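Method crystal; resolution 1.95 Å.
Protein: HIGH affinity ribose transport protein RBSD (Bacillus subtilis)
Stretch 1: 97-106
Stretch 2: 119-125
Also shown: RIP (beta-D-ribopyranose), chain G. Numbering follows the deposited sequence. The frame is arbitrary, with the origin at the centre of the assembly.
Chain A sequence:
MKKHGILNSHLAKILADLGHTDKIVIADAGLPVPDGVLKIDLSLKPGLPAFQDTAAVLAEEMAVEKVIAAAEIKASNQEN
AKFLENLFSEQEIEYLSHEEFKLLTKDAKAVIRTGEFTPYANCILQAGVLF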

# COMPACT_ATOMS: atom_id res chain seq x y z
N SER A 97 23.26 3.69 30.60
CA SER A 97 22.10 3.70 31.48
C SER A 97 20.97 3.14 30.64
O SER A 97 21.02 3.19 29.41
CB SER A 97 21.77 5.14 31.91
OG SER A 97 21.43 5.94 30.79
N HIS A 98 19.95 2.58 31.29
CA HIS A 98 18.82 2.01 30.57
C HIS A 98 18.15 3.04 29.66
O HIS A 98 17.66 2.71 28.59
CB HIS A 98 17.80 1.45 31.55
CG HIS A 98 16.67 0.72 30.89
ND1 HIS A 98 16.86 -0.46 30.20
CD2 HIS A 98 15.35 1.00 30.80
CE1 HIS A 98 15.71 -0.88 29.71
NE2 HIS A 98 14.78 -0.01 30.06
N GLU A 99 18.14 4.30 30.10
CA GLU A 99 17.53 5.37 29.31
C GLU A 99 18.26 5.60 28.00
O GLU A 99 17.63 5.72 26.95
CB GLU A 99 17.47 6.67 30.12
CG GLU A 99 16.53 6.61 31.30
CD GLU A 99 15.12 6.19 30.90
OE1 GLU A 99 14.52 6.87 30.03
OE2 GLU A 99 14.62 5.19 31.45
N GLU A 100 19.58 5.67 28.05
CA GLU A 100 20.37 5.87 26.85
C GLU A 100 20.20 4.65 25.95
O GLU A 100 20.11 4.77 24.73
CB GLU A 100 21.85 6.04 27.18
CG GLU A 100 22.17 7.19 28.11
CD GLU A 100 23.66 7.28 28.39
OE1 GLU A 100 24.42 7.60 27.45
OE2 GLU A 100 24.08 7.02 29.55
N PHE A 101 20.16 3.48 26.58
CA PHE A 101 19.99 2.22 25.86
C PHE A 101 18.74 2.28 24.98
O PHE A 101 18.81 1.99 23.78
CB PHE A 101 19.85 1.07 26.86
CG PHE A 101 19.73 -0.29 26.22
CD1 PHE A 101 20.86 -0.97 25.78
CD2 PHE A 101 18.49 -0.88 26.05
CE1 PHE A 101 20.75 -2.22 25.19
CE2 PHE A 101 18.37 -2.13 25.45
CZ PHE A 101 19.50 -2.80 25.02
N LYS A 102 17.61 2.64 25.58
CA LYS A 102 16.36 2.73 24.84
C LYS A 102 16.44 3.69 23.66
O LYS A 102 15.84 3.44 22.61
CB LYS A 102 15.22 3.15 25.78
CG LYS A 102 14.53 1.96 26.44
CD LYS A 102 14.10 2.25 27.87
CE LYS A 102 13.07 3.35 27.96
NZ LYS A 102 12.72 3.59 29.38
N LEU A 103 17.20 4.77 23.81
CA LEU A 103 17.35 5.74 22.73
C LEU A 103 18.06 5.09 21.54
O LEU A 103 17.70 5.34 20.38
CB LEU A 103 18.17 6.94 23.20
CG LEU A 103 17.52 7.84 24.25
CD1 LEU A 103 18.48 8.97 24.61
CD2 LEU A 103 16.20 8.39 23.72
N LEU A 104 19.05 4.26 21.83
CA LEU A 104 19.80 3.58 20.78
C LEU A 104 18.97 2.56 20.01
O LEU A 104 19.23 2.31 18.84
CB LEU A 104 21.03 2.87 21.37
CG LEU A 104 22.29 3.71 21.58
CD1 LEU A 104 21.97 4.95 22.41
CD2 LEU A 104 23.35 2.86 22.27
N THR A 105 17.95 1.99 20.65
CA THR A 105 17.12 0.99 19.98
C THR A 105 16.32 1.58 18.82
O THR A 105 15.80 0.84 17.98
CB THR A 105 16.14 0.30 20.95
OG1 THR A 105 15.18 1.25 21.44
CG2 THR A 105 16.90 -0.32 22.12
N LYS A 106 16.19 2.90 18.77
CA LYS A 106 15.44 3.54 17.70
C LYS A 106 16.17 3.38 16.36
O LYS A 106 15.58 3.53 15.30
CB LYS A 106 15.25 5.03 18.02
CG LYS A 106 14.51 5.28 19.33
CD LYS A 106 14.45 6.76 19.69
CE LYS A 106 13.66 7.56 18.67
NZ LYS A 106 13.59 9.00 19.06
C1 RIP G . 11.62 -2.58 30.37
C2 RIP G . 12.45 -3.83 30.26
C3 RIP G . 13.57 -3.78 31.29
C4 RIP G . 13.09 -3.54 32.72
C5 RIP G . 12.26 -2.26 32.71
O1 RIP G . 12.33 -1.44 29.92
O2 RIP G . 11.60 -4.93 30.48
O3 RIP G . 14.34 -4.95 31.22
O4 RIP G . 12.27 -4.60 33.17
O5 RIP G . 11.20 -2.29 31.73
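Stretch 2 (119-125) PYANCIL

Stretch 2 runs along stretch 1 in broadly the same sense: the strand 123-125 and the helix 98-104 have N-to-C directions 42° apart, with a signed crossing angle of 42° and a closest axial approach of 9.8 Å. The CA atoms come nearest at two places, His98 CA to Tyr120 CA at 7.9 Å and Thr105 CA to Ile124 CA at 7.6 Å. No hydrogen bond links the stretches, so side-chain packing carries the contact.

Tyr120 lies in a loop with phi/psi of 53/34°, a left-handed conformation. Its CA-to-CB bond points sideways, but chi1 of -49° (m) and chi2 of 88° bring the ring to the helix. There its edge meets the face of His98, with planes at 89°, centroids 5.0 Å apart and Tyr120 CD2 3.5 Å from His98 ND1. His98, at chi1 -174° (t) and chi2 66°, offers that face while its own edge reaches the sugar: NE2 of His98 and O1 of RIP form a hydrogen bond of 2.8 Å. RIP C4 lies over one face of the Tyr120 ring, and the backbone N of Tyr120 gives a weak hydrogen bond of 2.7 Å to RIP O3.

After a tight turn at Ala121 (-87/69°), closed by a weak hydrogen bond from N of Asn122 to O of Tyr120 (3.0 Å), the chain becomes extended at Asn122 (-138/149°), which leads into the strand at Cys123. Phe101 starts sideways, yet its t rotamer (chi1 -177°, chi2 81°) carries the ring to this segment: CE2 of Phe101 lies 3.7 Å from CB of Asn122, and CE1 of Phe101 3.9 Å from CG1 of Ile124.

The CA-to-CB bond of Ile124 points toward the helix, whereas that of Cys123 points away, the alternation expected of a strand. With chi1 -72° (m) and chi2 174° (t), Ile124 extends CD1 to 3.8 Å from CB of Leu104 and 4.2 Å from CG2 of Thr105.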

# COMPACT_ATOMS: atom_id res chain seq x y z
N PRO A 119 14.68 -8.70 34.86
CA PRO A 119 15.11 -7.31 34.71
C PRO A 119 16.32 -7.03 33.84
O PRO A 119 17.38 -7.64 34.00
CB PRO A 119 15.34 -6.86 36.15
CG PRO A 119 14.36 -7.67 36.91
CD PRO A 119 14.52 -9.03 36.29
N TYR A 120 16.15 -6.08 32.92
CA TYR A 120 17.20 -5.62 32.01
C TYR A 120 17.93 -6.68 31.19
O TYR A 120 19.12 -6.54 30.91
CB TYR A 120 18.20 -4.77 32.79
CG TYR A 120 17.54 -3.71 33.63
CD1 TYR A 120 17.13 -3.98 34.94
CD2 TYR A 120 17.28 -2.44 33.11
CE1 TYR A 120 16.47 -3.01 35.70
CE2 TYR A 120 16.62 -1.47 33.86
CZ TYR A 120 16.22 -1.76 35.15
OH TYR A 120 15.56 -0.81 35.90
N ALA A 121 17.22 -7.73 30.81
CA ALA A 121 17.81 -8.77 30.00
C ALA A 121 17.65 -8.34 28.54
O ALA A 121 16.87 -8.94 27.80
CB ALA A 121 17.11 -10.10 30.23
N ASN A 122 18.37 -7.29 28.15
CA ASN A 122 18.34 -6.76 26.79
C ASN A 122 19.74 -6.40 26.33
O ASN A 122 20.58 -6.00 27.13
CB ASN A 122 17.50 -5.48 26.69
CG ASN A 122 16.17 -5.57 27.40
OD1 ASN A 122 16.01 -5.04 28.50
ND2 ASN A 122 15.20 -6.22 26.77
N CYS A 123 20.00 -6.53 25.04
CA CYS A 123 21.30 -6.14 24.51
C CYS A 123 21.22 -5.84 23.03
O CYS A 123 20.36 -6.36 22.32
CB CYS A 123 22.36 -7.22 24.77
SG CYS A 123 22.21 -8.68 23.73
N ILE A 124 22.12 -4.98 22.58
CA ILE A 124 22.20 -4.60 21.18
C ILE A 124 23.47 -5.22 20.61
O ILE A 124 24.55 -5.09 21.18
CB ILE A 124 22.30 -3.06 21.02
CG1 ILE A 124 20.96 -2.42 21.35
CG2 ILE A 124 22.75 -2.71 19.60
CD1 ILE A 124 21.00 -0.90 21.38
N LEU A 125 23.33 -5.93 19.49
CA LEU A 125 24.48 -6.54 18.84
C LEU A 125 24.81 -5.68 17.63
O LEU A 125 23.95 -5.45 16.77
CB LEU A 125 24.17 -7.97 18.39
CG LEU A 125 23.70 -8.96 19.46
CD1 LEU A 125 23.49 -10.32 18.81
CD2 LEU A 125 24.74 -9.05 20.57